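Local coordinates for accelerated cell death 11 (Arabidopsis thaliana, PDB 4NTG), which selectively transfers ceramide-1-phosphate and phytoceramide-1-phosphate between membranes, and does not carry ceramide lacking the phosphate headgroup, at residues V66-R71 with G96-N101; L109-V114 with Q138-H143; P131-Y136 with L154-L159. The protein carries 1 engineered substitution. All coordinates share one frame; numbering follows the deposited sequence.

Interaction 1 of 3, residues V66-R71 with G96-N101; sequences VDDLVR and GSHTRN. With 1PZ ((2S,3R,4E)-2-(dodecanoylamino)-3-hydroxyoctadec-4-en-1-yl dihydrogen phosphate), chain C.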
loop_
_atom_site.group_PDB
_atom_site.type_symbol
_atom_site.label_atom_id
_atom_site.label_comp_id
_atom_site.label_asym_id
_atom_site.label_seq_id
_atom_site.Cartn_x
_atom_site.Cartn_y
_atom_site.Cartn_z
ATOM N N VAL A 66 8.065 1.232 -4.881
ATOM C CA VAL A 66 8.522 2.020 -3.739
ATOM C C VAL A 66 9.969 2.494 -3.940
ATOM O O VAL A 66 10.284 3.668 -3.694
ATOM C CB VAL A 66 8.402 1.218 -2.421
ATOM C CG1 VAL A 66 8.951 2.021 -1.231
ATOM C CG2 VAL A 66 6.951 0.821 -2.177
ATOM N N ASP A 67 10.837 1.586 -4.390
ATOM C CA ASP A 67 12.235 1.928 -4.642
ATOM C C ASP A 67 12.379 3.073 -5.650
ATOM O O ASP A 67 13.278 3.914 -5.507
ATOM C CB ASP A 67 13.035 0.709 -5.106
ATOM C CG ASP A 67 13.415 -0.213 -3.965
ATOM O OD1 ASP A 67 13.594 0.273 -2.830
ATOM O OD2 ASP A 67 13.538 -1.430 -4.204
ATOM N N ASP A 68 11.498 3.127 -6.651
ATOM C CA ASP A 68 11.537 4.257 -7.569
ATOM C C ASP A 68 11.177 5.552 -6.853
ATOM O O ASP A 68 11.831 6.577 -7.060
ATOM C CB ASP A 68 10.639 4.069 -8.788
ATOM C CG ASP A 68 10.776 5.224 -9.782
ATOM O OD1 ASP A 68 11.791 5.254 -10.529
ATOM O OD2 ASP A 68 9.878 6.105 -9.805
ATOM N N LEU A 69 10.154 5.511 -6.002
ATOM C CA LEU A 69 9.802 6.698 -5.231
ATOM C C LEU A 69 10.975 7.113 -4.343
ATOM O O LEU A 69 11.253 8.298 -4.192
ATOM C CB LEU A 69 8.512 6.492 -4.437
ATOM C CG LEU A 69 7.322 6.242 -5.367
ATOM C CD1 LEU A 69 6.033 6.146 -4.590
ATOM C CD2 LEU A 69 7.229 7.316 -6.433
ATOM N N VAL A 70 11.698 6.136 -3.806
ATOM C CA VAL A 70 12.904 6.443 -3.032
ATOM C C VAL A 70 13.989 7.186 -3.852
ATOM O O VAL A 70 14.535 8.185 -3.391
ATOM C CB VAL A 70 13.484 5.186 -2.357
ATOM C CG1 VAL A 70 14.756 5.534 -1.616
ATOM C CG2 VAL A 70 12.457 4.581 -1.402
ATOM N N ARG A 71 14.286 6.712 -5.059
ATOM C CA ARG A 71 15.260 7.394 -5.920
ATOM C C ARG A 71 14.772 8.793 -6.331
ATOM O O ARG A 71 15.558 9.738 -6.403
ATOM C CB ARG A 71 15.619 6.524 -7.140
ATOM C CG ARG A 71 16.174 5.123 -6.761
ATOM C CD ARG A 71 16.663 4.293 -7.969
ATOM N NE ARG A 71 15.712 4.272 -9.083
ATOM C CZ ARG A 71 14.889 3.262 -9.362
ATOM N NH1 ARG A 71 14.896 2.166 -8.611
ATOM N NH2 ARG A 71 14.054 3.348 -10.395
ATOM N N GLY A 96 7.221 3.412 -15.812
ATOM C CA GLY A 96 8.413 3.813 -15.078
ATOM C C GLY A 96 8.448 5.259 -14.584
ATOM O O GLY A 96 9.381 5.647 -13.870
ATOM N N SER A 97 7.460 6.068 -14.965
ATOM C CA SER A 97 7.375 7.426 -14.443
ATOM C C SER A 97 7.034 7.406 -12.953
ATOM O O SER A 97 6.349 6.487 -12.480
ATOM C CB SER A 97 6.290 8.212 -15.163
ATOM O OG SER A 97 5.048 8.013 -14.530
ATOM N N HIS A 98 7.499 8.422 -12.224
ATOM C CA HIS A 98 7.255 8.519 -10.794
ATOM C C HIS A 98 5.763 8.562 -10.470
ATOM O O HIS A 98 5.307 7.914 -9.523
ATOM C CB HIS A 98 7.934 9.759 -10.227
ATOM C CG HIS A 98 9.426 9.730 -10.328
ATOM N ND1 HIS A 98 10.152 8.565 -10.240
ATOM C CD2 HIS A 98 10.316 10.730 -10.519
ATOM C CE1 HIS A 98 11.437 8.849 -10.368
ATOM N NE2 HIS A 98 11.563 10.151 -10.538
ATOM N N THR A 99 5.007 9.320 -11.262
ATOM C CA THR A 99 3.576 9.457 -11.038
ATOM C C THR A 99 2.869 8.132 -11.289
ATOM O O THR A 99 1.947 7.756 -10.555
ATOM C CB THR A 99 2.978 10.561 -11.923
ATOM O OG1 THR A 99 3.633 11.805 -11.631
ATOM C CG2 THR A 99 1.486 10.713 -11.668
ATOM N N ARG A 100 3.298 7.420 -12.326
ATOM C CA ARG A 100 2.706 6.118 -12.604
ATOM C C ARG A 100 2.970 5.148 -11.444
ATOM O O ARG A 100 2.037 4.508 -10.947
ATOM C CB ARG A 100 3.193 5.548 -13.940
ATOM C CG ARG A 100 2.692 4.111 -14.225
ATOM C CD ARG A 100 2.914 3.716 -15.691
ATOM N NE ARG A 100 2.842 2.271 -15.926
ATOM C CZ ARG A 100 2.631 1.716 -17.120
ATOM N NH1 ARG A 100 2.456 2.484 -18.186
ATOM N NH2 ARG A 100 2.596 0.396 -17.246
ATOM N N ASN A 101 4.222 5.064 -10.992
ATOM C CA ASN A 101 4.548 4.232 -9.841
ATOM C C ASN A 101 3.818 4.691 -8.591
ATOM O O ASN A 101 3.458 3.857 -7.739
ATOM C CB ASN A 101 6.049 4.231 -9.574
ATOM C CG ASN A 101 6.851 3.727 -10.752
ATOM O OD1 ASN A 101 6.405 2.862 -11.516
ATOM N ND2 ASN A 101 8.049 4.278 -10.917
HETATM C CAS 1PZ C . 3.713 -20.801 -9.134
HETATM C CAF 1PZ C . 4.248 -19.684 -8.233
HETATM C CAG 1PZ C . 3.077 -18.779 -7.816
HETATM C CAH 1PZ C . 3.178 -17.425 -8.546
HETATM C CAI 1PZ C . 1.962 -16.550 -8.174
HETATM C CAJ 1PZ C . 2.276 -15.084 -8.471
HETATM C CAK 1PZ C . 1.961 -14.260 -7.213
HETATM C CAL 1PZ C . 1.324 -12.925 -7.638
HETATM C CAM 1PZ C . 2.401 -11.888 -8.023
HETATM C CAN 1PZ C . 1.658 -10.522 -8.083
HETATM C CAO 1PZ C . 2.568 -9.488 -8.758
HETATM C CAP 1PZ C . 1.655 -8.580 -9.635
HETATM C CAQ 1PZ C . 2.064 -7.109 -9.440
HETATM C CAE 1PZ C . 1.731 -6.356 -10.707
HETATM C CAD 1PZ C . 2.749 -5.833 -11.499
HETATM C CAC 1PZ C . 2.421 -4.794 -12.589
HETATM O OAR 1PZ C . 1.534 -5.342 -13.505
HETATM C CAB 1PZ C . 1.778 -3.611 -11.900
HETATM C CAA 1PZ C . 1.913 -2.388 -12.779
HETATM O OBB 1PZ C . 3.252 -1.917 -12.837
HETATM P PAX 1PZ C . 3.761 -1.199 -14.157
HETATM O OAZ 1PZ C . 5.223 -1.415 -14.129
HETATM O OBA 1PZ C . 3.567 0.362 -13.971
HETATM O OAY 1PZ C . 3.114 -1.713 -15.396
HETATM N NAW 1PZ C . 2.401 -3.384 -10.627
HETATM C CAU 1PZ C . 1.640 -3.079 -9.515
HETATM O OAV 1PZ C . 0.313 -2.804 -9.518
HETATM C CAT 1PZ C . 2.435 -3.071 -8.189
HETATM C CBC 1PZ C . 1.457 -3.499 -7.062
HETATM C CBD 1PZ C . 2.247 -4.339 -6.082
HETATM C CBE 1PZ C . 1.314 -4.921 -4.980
HETATM C CBF 1PZ C . 0.256 -5.831 -5.630
HETATM C CBG 1PZ C . 0.420 -7.283 -5.124
HETATM C CBH 1PZ C . -0.495 -7.485 -3.909
HETATM C CBI 1PZ C . -1.255 -8.808 -4.071
HETATM C CBJ 1PZ C . -1.751 -9.193 -2.685
HETATM C CBK 1PZ C . -2.276 -10.625 -2.690
HETATM C CBL 1PZ C . -2.367 -11.084 -1.252
#

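Interaction 2 of 3, residues L109-V114 with Q138-H143; sequences LDMVKV and QVFAPH. With 1PZ ((2S,3R,4E)-2-(dodecanoylamino)-3-hydroxyoctadec-4-en-1-yl dihydrogen phosphate), chain C.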
loop_
_atom_site.group_PDB
_atom_site.type_symbol
_atom_site.label_atom_id
_atom_site.label_comp_id
_atom_site.label_asym_id
_atom_site.label_seq_id
_atom_site.Cartn_x
_atom_site.Cartn_y
_atom_site.Cartn_z
ATOM N N LEU A 109 -1.044 0.404 -0.752
ATOM C CA LEU A 109 -1.487 0.874 0.564
ATOM C C LEU A 109 -2.954 0.511 0.814
ATOM O O LEU A 109 -3.291 -0.098 1.836
ATOM C CB LEU A 109 -1.271 2.385 0.704
ATOM C CG LEU A 109 0.141 2.930 0.447
ATOM C CD1 LEU A 109 0.147 4.450 0.508
ATOM C CD2 LEU A 109 1.141 2.342 1.442
ATOM N N ASP A 110 -3.818 0.874 -0.132
ATOM C CA ASP A 110 -5.227 0.474 -0.090
ATOM C C ASP A 110 -5.399 -1.046 0.112
ATOM O O ASP A 110 -6.169 -1.482 0.987
ATOM C CB ASP A 110 -5.936 0.918 -1.367
ATOM C CG ASP A 110 -7.373 1.313 -1.123
ATOM O OD1 ASP A 110 -7.763 1.416 0.056
ATOM O OD2 ASP A 110 -8.113 1.539 -2.099
ATOM N N MET A 111 -4.672 -1.837 -0.687
ATOM C CA MET A 111 -4.643 -3.293 -0.546
ATOM C C MET A 111 -4.478 -3.730 0.908
ATOM O O MET A 111 -5.297 -4.476 1.435
ATOM C CB MET A 111 -3.496 -3.887 -1.361
ATOM C CG MET A 111 -3.344 -5.402 -1.178
ATOM S SD MET A 111 -4.815 -6.237 -1.796
ATOM C CE MET A 111 -4.614 -7.890 -1.160
ATOM N N VAL A 112 -3.417 -3.251 1.549
ATOM C CA VAL A 112 -3.138 -3.585 2.944
ATOM C C VAL A 112 -4.270 -3.132 3.872
ATOM O O VAL A 112 -4.717 -3.885 4.745
ATOM C CB VAL A 112 -1.799 -2.980 3.398
ATOM C CG1 VAL A 112 -1.703 -2.976 4.938
ATOM C CG2 VAL A 112 -0.650 -3.744 2.741
ATOM N N LYS A 113 -4.733 -1.905 3.656
ATOM C CA LYS A 113 -5.832 -1.348 4.425
ATOM C C LYS A 113 -7.081 -2.249 4.383
ATOM O O LYS A 113 -7.653 -2.557 5.438
ATOM C CB LYS A 113 -6.145 0.078 3.939
ATOM C CG LYS A 113 -7.516 0.630 4.384
ATOM C CD LYS A 113 -7.709 2.094 3.993
ATOM C CE LYS A 113 -9.142 2.566 4.265
ATOM N NZ LYS A 113 -10.155 1.928 3.357
ATOM N N VAL A 114 -7.487 -2.686 3.186
ATOM C CA VAL A 114 -8.696 -3.516 3.037
ATOM C C VAL A 114 -8.450 -4.917 3.581
ATOM O O VAL A 114 -9.324 -5.495 4.243
ATOM C CB VAL A 114 -9.229 -3.551 1.573
ATOM C CG1 VAL A 114 -10.424 -4.502 1.436
ATOM C CG2 VAL A 114 -9.644 -2.150 1.120
ATOM N N GLN A 138 -11.268 -6.248 -4.616
ATOM C CA GLN A 138 -11.693 -4.865 -4.499
ATOM C C GLN A 138 -10.646 -3.853 -4.949
ATOM O O GLN A 138 -10.993 -2.868 -5.603
ATOM C CB GLN A 138 -12.102 -4.544 -3.070
ATOM C CG GLN A 138 -12.573 -3.115 -2.921
ATOM C CD GLN A 138 -12.831 -2.763 -1.494
ATOM O OE1 GLN A 138 -13.671 -3.377 -0.835
ATOM N NE2 GLN A 138 -12.094 -1.786 -0.986
ATOM N N VAL A 139 -9.378 -4.063 -4.592
ATOM C CA VAL A 139 -8.370 -3.035 -4.861
ATOM C C VAL A 139 -7.689 -3.188 -6.249
ATOM O O VAL A 139 -7.498 -2.195 -6.966
ATOM C CB VAL A 139 -7.314 -2.946 -3.730
ATOM C CG1 VAL A 139 -6.265 -1.890 -4.054
ATOM C CG2 VAL A 139 -7.959 -2.636 -2.391
ATOM N N PHE A 140 -7.350 -4.424 -6.628
ATOM C CA PHE A 140 -6.579 -4.663 -7.845
ATOM C C PHE A 140 -7.324 -5.321 -9.028
ATOM O O PHE A 140 -6.840 -5.275 -10.165
ATOM C CB PHE A 140 -5.324 -5.475 -7.526
ATOM C CG PHE A 140 -4.202 -4.678 -6.897
ATOM C CD1 PHE A 140 -3.513 -3.711 -7.630
ATOM C CD2 PHE A 140 -3.807 -4.934 -5.586
ATOM C CE1 PHE A 140 -2.456 -2.996 -7.055
ATOM C CE2 PHE A 140 -2.759 -4.228 -4.998
ATOM C CZ PHE A 140 -2.083 -3.249 -5.731
ATOM N N ALA A 141 -8.473 -5.948 -8.787
ATOM C CA ALA A 141 -9.203 -6.559 -9.910
ATOM C C ALA A 141 -9.494 -5.598 -11.077
ATOM O O ALA A 141 -9.355 -5.994 -12.241
ATOM C CB ALA A 141 -10.485 -7.265 -9.456
ATOM N N PRO A 142 -9.895 -4.341 -10.785
ATOM C CA PRO A 142 -10.126 -3.456 -11.937
ATOM C C PRO A 142 -8.843 -3.044 -12.686
ATOM O O PRO A 142 -8.959 -2.515 -13.799
ATOM C CB PRO A 142 -10.778 -2.214 -11.311
ATOM C CG PRO A 142 -11.278 -2.666 -9.941
ATOM C CD PRO A 142 -10.318 -3.718 -9.510
ATOM N N HIS A 143 -7.659 -3.278 -12.116
ATOM C CA HIS A 143 -6.421 -2.821 -12.769
ATOM C C HIS A 143 -5.468 -3.925 -13.273
ATOM O O HIS A 143 -4.839 -3.764 -14.318
ATOM C CB HIS A 143 -5.678 -1.810 -11.882
ATOM C CG HIS A 143 -6.587 -0.824 -11.214
ATOM N ND1 HIS A 143 -6.911 -0.902 -9.872
ATOM C CD2 HIS A 143 -7.269 0.236 -11.707
ATOM C CE1 HIS A 143 -7.743 0.078 -9.567
ATOM N NE2 HIS A 143 -7.979 0.779 -10.663
HETATM C CAS 1PZ C . 3.713 -20.801 -9.134
HETATM C CAF 1PZ C . 4.248 -19.684 -8.233
HETATM C CAG 1PZ C . 3.077 -18.779 -7.816
HETATM C CAH 1PZ C . 3.178 -17.425 -8.546
HETATM C CAI 1PZ C . 1.962 -16.550 -8.174
HETATM C CAJ 1PZ C . 2.276 -15.084 -8.471
HETATM C CAK 1PZ C . 1.961 -14.260 -7.213
HETATM C CAL 1PZ C . 1.324 -12.925 -7.638
HETATM C CAM 1PZ C . 2.401 -11.888 -8.023
HETATM C CAN 1PZ C . 1.658 -10.522 -8.083
HETATM C CAO 1PZ C . 2.568 -9.488 -8.758
HETATM C CAP 1PZ C . 1.655 -8.580 -9.635
HETATM C CAQ 1PZ C . 2.064 -7.109 -9.440
HETATM C CAE 1PZ C . 1.731 -6.356 -10.707
HETATM C CAD 1PZ C . 2.749 -5.833 -11.499
HETATM C CAC 1PZ C . 2.421 -4.794 -12.589
HETATM O OAR 1PZ C . 1.534 -5.342 -13.505
HETATM C CAB 1PZ C . 1.778 -3.611 -11.900
HETATM C CAA 1PZ C . 1.913 -2.388 -12.779
HETATM O OBB 1PZ C . 3.252 -1.917 -12.837
HETATM P PAX 1PZ C . 3.761 -1.199 -14.157
HETATM O OAZ 1PZ C . 5.223 -1.415 -14.129
HETATM O OBA 1PZ C . 3.567 0.362 -13.971
HETATM O OAY 1PZ C . 3.114 -1.713 -15.396
HETATM N NAW 1PZ C . 2.401 -3.384 -10.627
HETATM C CAU 1PZ C . 1.640 -3.079 -9.515
HETATM O OAV 1PZ C . 0.313 -2.804 -9.518
HETATM C CAT 1PZ C . 2.435 -3.071 -8.189
HETATM C CBC 1PZ C . 1.457 -3.499 -7.062
HETATM C CBD 1PZ C . 2.247 -4.339 -6.082
HETATM C CBE 1PZ C . 1.314 -4.921 -4.980
HETATM C CBF 1PZ C . 0.256 -5.831 -5.630
HETATM C CBG 1PZ C . 0.420 -7.283 -5.124
HETATM C CBH 1PZ C . -0.495 -7.485 -3.909
HETATM C CBI 1PZ C . -1.255 -8.808 -4.071
HETATM C CBJ 1PZ C . -1.751 -9.193 -2.685
HETATM C CBK 1PZ C . -2.276 -10.625 -2.690
HETATM C CBL 1PZ C . -2.367 -11.084 -1.252
#

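Interaction 3 of 3, residues P131-Y136 with L154-L159; sequences PATKSY and LGMYAL. With 1PZ ((2S,3R,4E)-2-(dodecanoylamino)-3-hydroxyoctadec-4-en-1-yl dihydrogen phosphate), chain C.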
loop_
_atom_site.group_PDB
_atom_site.type_symbol
_atom_site.label_atom_id
_atom_site.label_comp_id
_atom_site.label_asym_id
_atom_site.label_seq_id
_atom_site.Cartn_x
_atom_site.Cartn_y
_atom_site.Cartn_z
ATOM N N PRO A 131 -10.372 -13.052 3.416
ATOM C CA PRO A 131 -9.906 -11.654 3.494
ATOM C C PRO A 131 -8.959 -11.260 2.343
ATOM O O PRO A 131 -9.128 -10.194 1.731
ATOM C CB PRO A 131 -9.161 -11.608 4.834
ATOM C CG PRO A 131 -9.759 -12.724 5.642
ATOM C CD PRO A 131 -10.100 -13.799 4.664
ATOM N N ALA A 132 -7.978 -12.116 2.055
ATOM C CA ALA A 132 -7.032 -11.881 0.960
ATOM C C ALA A 132 -7.694 -11.773 -0.428
ATOM O O ALA A 132 -7.355 -10.881 -1.202
ATOM C CB ALA A 132 -5.928 -12.940 0.962
ATOM N N THR A 133 -8.630 -12.664 -0.753
ATOM C CA THR A 133 -9.276 -12.589 -2.064
ATOM C C THR A 133 -10.259 -11.411 -2.204
ATOM O O THR A 133 -10.311 -10.752 -3.257
ATOM C CB THR A 133 -9.944 -13.918 -2.470
ATOM O OG1 THR A 133 -11.110 -14.131 -1.672
ATOM C CG2 THR A 133 -8.967 -15.074 -2.291
ATOM N N LYS A 134 -11.028 -11.148 -1.151
ATOM C CA LYS A 134 -11.951 -10.018 -1.157
ATOM C C LYS A 134 -11.200 -8.689 -1.302
ATOM O O LYS A 134 -11.588 -7.830 -2.112
ATOM C CB LYS A 134 -12.810 -9.994 0.112
ATOM C CG LYS A 134 -13.788 -11.171 0.269
ATOM C CD LYS A 134 -14.601 -11.055 1.575
ATOM C CE LYS A 134 -15.462 -12.289 1.849
ATOM N NZ LYS A 134 -16.354 -12.063 3.026
ATOM N N SER A 135 -10.123 -8.521 -0.529
ATOM C CA SER A 135 -9.383 -7.265 -0.551
ATOM C C SER A 135 -8.682 -7.089 -1.901
ATOM O O SER A 135 -8.674 -5.995 -2.480
ATOM C CB SER A 135 -8.407 -7.168 0.637
ATOM O OG SER A 135 -7.425 -8.182 0.622
ATOM N N TYR A 136 -8.126 -8.176 -2.421
ATOM C CA TYR A 136 -7.520 -8.139 -3.745
ATOM C C TYR A 136 -8.556 -7.900 -4.862
ATOM O O TYR A 136 -8.303 -7.142 -5.805
ATOM C CB TYR A 136 -6.735 -9.427 -4.024
ATOM C CG TYR A 136 -6.059 -9.386 -5.367
ATOM C CD1 TYR A 136 -4.829 -8.753 -5.520
ATOM C CD2 TYR A 136 -6.661 -9.944 -6.494
ATOM C CE1 TYR A 136 -4.208 -8.696 -6.734
ATOM C CE2 TYR A 136 -6.045 -9.881 -7.726
ATOM C CZ TYR A 136 -4.816 -9.260 -7.838
ATOM O OH TYR A 136 -4.192 -9.187 -9.061
ATOM N N LEU A 154 -3.644 -18.158 -7.877
ATOM C CA LEU A 154 -2.842 -19.318 -7.541
ATOM C C LEU A 154 -2.072 -19.084 -6.237
ATOM O O LEU A 154 -1.917 -20.006 -5.417
ATOM C CB LEU A 154 -1.885 -19.616 -8.688
ATOM C CG LEU A 154 -0.806 -20.642 -8.385
ATOM C CD1 LEU A 154 -1.437 -21.987 -8.105
ATOM C CD2 LEU A 154 0.143 -20.722 -9.554
ATOM N N GLY A 155 -1.606 -17.846 -6.036
ATOM C CA GLY A 155 -0.842 -17.503 -4.846
ATOM C C GLY A 155 -1.625 -17.747 -3.571
ATOM O O GLY A 155 -1.039 -18.063 -2.526
ATOM N N MET A 156 -2.952 -17.620 -3.664
ATOM C CA MET A 156 -3.825 -17.820 -2.511
ATOM C C MET A 156 -3.628 -19.195 -1.871
ATOM O O MET A 156 -3.827 -19.356 -0.663
ATOM C CB MET A 156 -5.293 -17.595 -2.890
ATOM C CG MET A 156 -5.599 -16.179 -3.352
ATOM S SD MET A 156 -5.257 -14.893 -2.118
ATOM C CE MET A 156 -5.756 -13.441 -3.075
ATOM N N TYR A 157 -3.180 -20.165 -2.667
ATOM C CA TYR A 157 -3.005 -21.530 -2.181
ATOM C C TYR A 157 -1.810 -21.725 -1.228
ATOM O O TYR A 157 -1.633 -22.807 -0.676
ATOM C CB TYR A 157 -2.980 -22.523 -3.363
ATOM C CG TYR A 157 -4.344 -22.670 -4.015
ATOM C CD1 TYR A 157 -5.310 -23.506 -3.462
ATOM C CD2 TYR A 157 -4.679 -21.951 -5.160
ATOM C CE1 TYR A 157 -6.569 -23.630 -4.033
ATOM C CE2 TYR A 157 -5.933 -22.065 -5.735
ATOM C CZ TYR A 157 -6.873 -22.914 -5.169
ATOM O OH TYR A 157 -8.125 -23.053 -5.731
ATOM N N ALA A 158 -1.011 -20.674 -1.026
ATOM C CA ALA A 158 0.177 -20.752 -0.172
ATOM C C ALA A 158 0.035 -19.849 1.039
ATOM O O ALA A 158 1.004 -19.588 1.753
ATOM C CB ALA A 158 1.437 -20.389 -0.955
ATOM N N LEU A 159 -1.176 -19.365 1.271
ATOM C CA LEU A 159 -1.416 -18.472 2.398
ATOM C C LEU A 159 -1.136 -19.158 3.731
ATOM O O LEU A 159 -1.548 -20.297 3.932
ATOM C CB LEU A 159 -2.850 -17.967 2.367
ATOM C CG LEU A 159 -3.085 -16.826 1.384
ATOM C CD1 LEU A 159 -4.549 -16.449 1.380
ATOM C CD2 LEU A 159 -2.221 -15.638 1.764
HETATM C CAS 1PZ C . 3.713 -20.801 -9.134
HETATM C CAF 1PZ C . 4.248 -19.684 -8.233
HETATM C CAG 1PZ C . 3.077 -18.779 -7.816
HETATM C CAH 1PZ C . 3.178 -17.425 -8.546
HETATM C CAI 1PZ C . 1.962 -16.550 -8.174
HETATM C CAJ 1PZ C . 2.276 -15.084 -8.471
HETATM C CAK 1PZ C . 1.961 -14.260 -7.213
HETATM C CAL 1PZ C . 1.324 -12.925 -7.638
HETATM C CAM 1PZ C . 2.401 -11.888 -8.023
HETATM C CAN 1PZ C . 1.658 -10.522 -8.083
HETATM C CAO 1PZ C . 2.568 -9.488 -8.758
HETATM C CAP 1PZ C . 1.655 -8.580 -9.635
HETATM C CAQ 1PZ C . 2.064 -7.109 -9.440
HETATM C CAE 1PZ C . 1.731 -6.356 -10.707
HETATM C CAD 1PZ C . 2.749 -5.833 -11.499
HETATM C CAC 1PZ C . 2.421 -4.794 -12.589
HETATM O OAR 1PZ C . 1.534 -5.342 -13.505
HETATM C CAB 1PZ C . 1.778 -3.611 -11.900
HETATM C CAA 1PZ C . 1.913 -2.388 -12.779
HETATM O OBB 1PZ C . 3.252 -1.917 -12.837
HETATM P PAX 1PZ C . 3.761 -1.199 -14.157
HETATM O OAZ 1PZ C . 5.223 -1.415 -14.129
HETATM O OBA 1PZ C . 3.567 0.362 -13.971
HETATM O OAY 1PZ C . 3.114 -1.713 -15.396
HETATM N NAW 1PZ C . 2.401 -3.384 -10.627
HETATM C CAU 1PZ C . 1.640 -3.079 -9.515
HETATM O OAV 1PZ C . 0.313 -2.804 -9.518
HETATM C CAT 1PZ C . 2.435 -3.071 -8.189
HETATM C CBC 1PZ C . 1.457 -3.499 -7.062
HETATM C CBD 1PZ C . 2.247 -4.339 -6.082
HETATM C CBE 1PZ C . 1.314 -4.921 -4.980
HETATM C CBF 1PZ C . 0.256 -5.831 -5.630
HETATM C CBG 1PZ C . 0.420 -7.283 -5.124
HETATM C CBH 1PZ C . -0.495 -7.485 -3.909
HETATM C CBI 1PZ C . -1.255 -8.808 -4.071
HETATM C CBJ 1PZ C . -1.751 -9.193 -2.685
HETATM C CBK 1PZ C . -2.276 -10.625 -2.690
HETATM C CBL 1PZ C . -2.367 -11.084 -1.252
#

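Interaction 1 of 3, residues V66-R71 with G96-N101
Asp68, on helix 56-72, holds its carboxylate over the start of helix 98-120, and Gly96 is the first residue it meets: Asp68 OD2 comes within 4.1 Å of Gly96 O, a contact at the margin. Glycine suits this turn because its phi is positive (92°). Ser97 is the N-cap, its OG accepting from Arg100 N at 2.9 Å and also pairing with Val92 O. Next comes the central bond, His98 ND1 to Asp68 OD2 (2.5 Å). The oxygen lies in the imidazole plane, and His98 ND1 comes to the syn side of OD2, 26° out of the carboxylate plane. Leu69 CD2 packs on the backbone carbonyl of the same residue, 3.7 Å from His98 O. In this all-helical glycolipid transfer protein fold, this helix start carries Arg100, part of the lipid headgroup site. Arg100, its chain extended from CG to NE, makes no contact with 66-71 and instead grips two phosphate oxygens, NE to OBA of the lipid at 2.8 Å and NH2 to OAY at 2.9 Å; Lys65, Arg104 and His144 bind the same ligand. Asn101 then gives a weak second bond, ND2 to Asp68 OD2 (2.8 Å), its amide steeply turned against the carboxylate. The other carboxylate oxygen, Asp68 OD1, makes a salt bridge to Arg71 NH2 at 3.0 Å.

Interaction 2 of 3, residues L109-V114 with Q138-H143
Met111 and Val139 bring the two backbones to 5.7 Å, measured between their CA atoms, where a helical turn of 98-120 passes the last turn of helix 129-139 and the loop after it. Valine suits so close an approach, being short and branched: Val139 lays CG1 3.7 Å from the backbone atom Met111 N, and the same methyl lies 3.9 Å from Asp110 CB. One turn on, Val114 CG2 meets Val139 CG2 as the two valines run antiparallel alongside one another, and Gln138 extends its amide beside the Val114 methyls at the outer margin. Toward the lipid, Met111 CB sits 3.7 Å from Phe140 CE2. With CG anti to the backbone N (chi1 176°) and a bend at chi2, Met111 brings SD to the ring edge, 5.3 Å from the Phe140 centroid, in a Met-aromatic contact. Its methyl CE continues to CBJ of the acyl chain at 3.5 Å, while Phe140 CE2 is equally close to CBF; the Phe140 ring also stacks with His144, a ligand-binding residue. With no polar bond between the segments, the buried part of the contact probably rests on dispersion and exclusion of water, and the thioether and aromatic ring extend that apolar surface to the lipid's hydrocarbon, which has no hydrogen-bonding group.

Interaction 3 of 3, residues P131-Y136 with L154-L159
Met156 reaches across to helix 129-139 and lies along one turn of it, against Ala132 and Thr133. Its chain leaves the backbone with CG anti to the carbonyl carbon and bends at chi2 (-60°), which lays the thioether against the helix surface. SD stops 3.7 Å from Ala132 CB, and the terminal CE rests 3.6 Å from Ala132 O, a carbonyl already engaged by the helical bond from Tyr136 N. An unbranched, flexible methionine suits this task, since it can follow the contour of the helix. Ala132 complements it: a single methyl lets the sulfur in close and still leaves room for Leu159, whose CD1 is 3.8 Å from Ala132 CB. Thr133 plays both roles of its branched side chain. Its methyl CG2 approaches Met156 CE at 3.7 Å, while OG1 turns back (chi1 72°) to weak hydrogen bonds with Lys129 O and Asp130 O, which keeps the hydroxyl off the apolar surface. A turn further on, Tyr136 adds CB, 4.2 Å from Met156 CE. Its ring continues toward the lipid, CD1 3.9 Å from CBI of the acyl chain, and its hydroxyl bonds His144 ND1, placing Tyr136 behind a residue of the headgroup site. In segment 154-159, Leu154 CD2 also touches the end of the sphingoid chain at CAS (3.6 Å). Helix 146-155 also packs on Tyr136 through Ile148 and Val152. Met156 and Leu159 rest on Phe55 of a loop, and Ser135 faces helix 98-120 at Met111, Val114 and Leu115.

All three contacts belong to one helical domain and touch the same lipid, interaction 1 at its phosphate and interactions 2 and 3 along its hydrocarbon chains. Interaction 1 closes before interaction 2 opens along the sequence; their centres are 18 Å apart and they share helix 98-120, which thus runs from the headgroup end to the acyl chain. Interactions 2 and 3 alternate their segments, share helix 129-139 and touch directly, with centres 12 Å apart: a probable hydrogen bond joins Ala141 N to Tyr136 O at 3.2 Å. Interactions 1 and 3 are the most distant, about 26 Å between centres. The arrangement lines up phosphate recognition and apolar pocket in one continuous binding site.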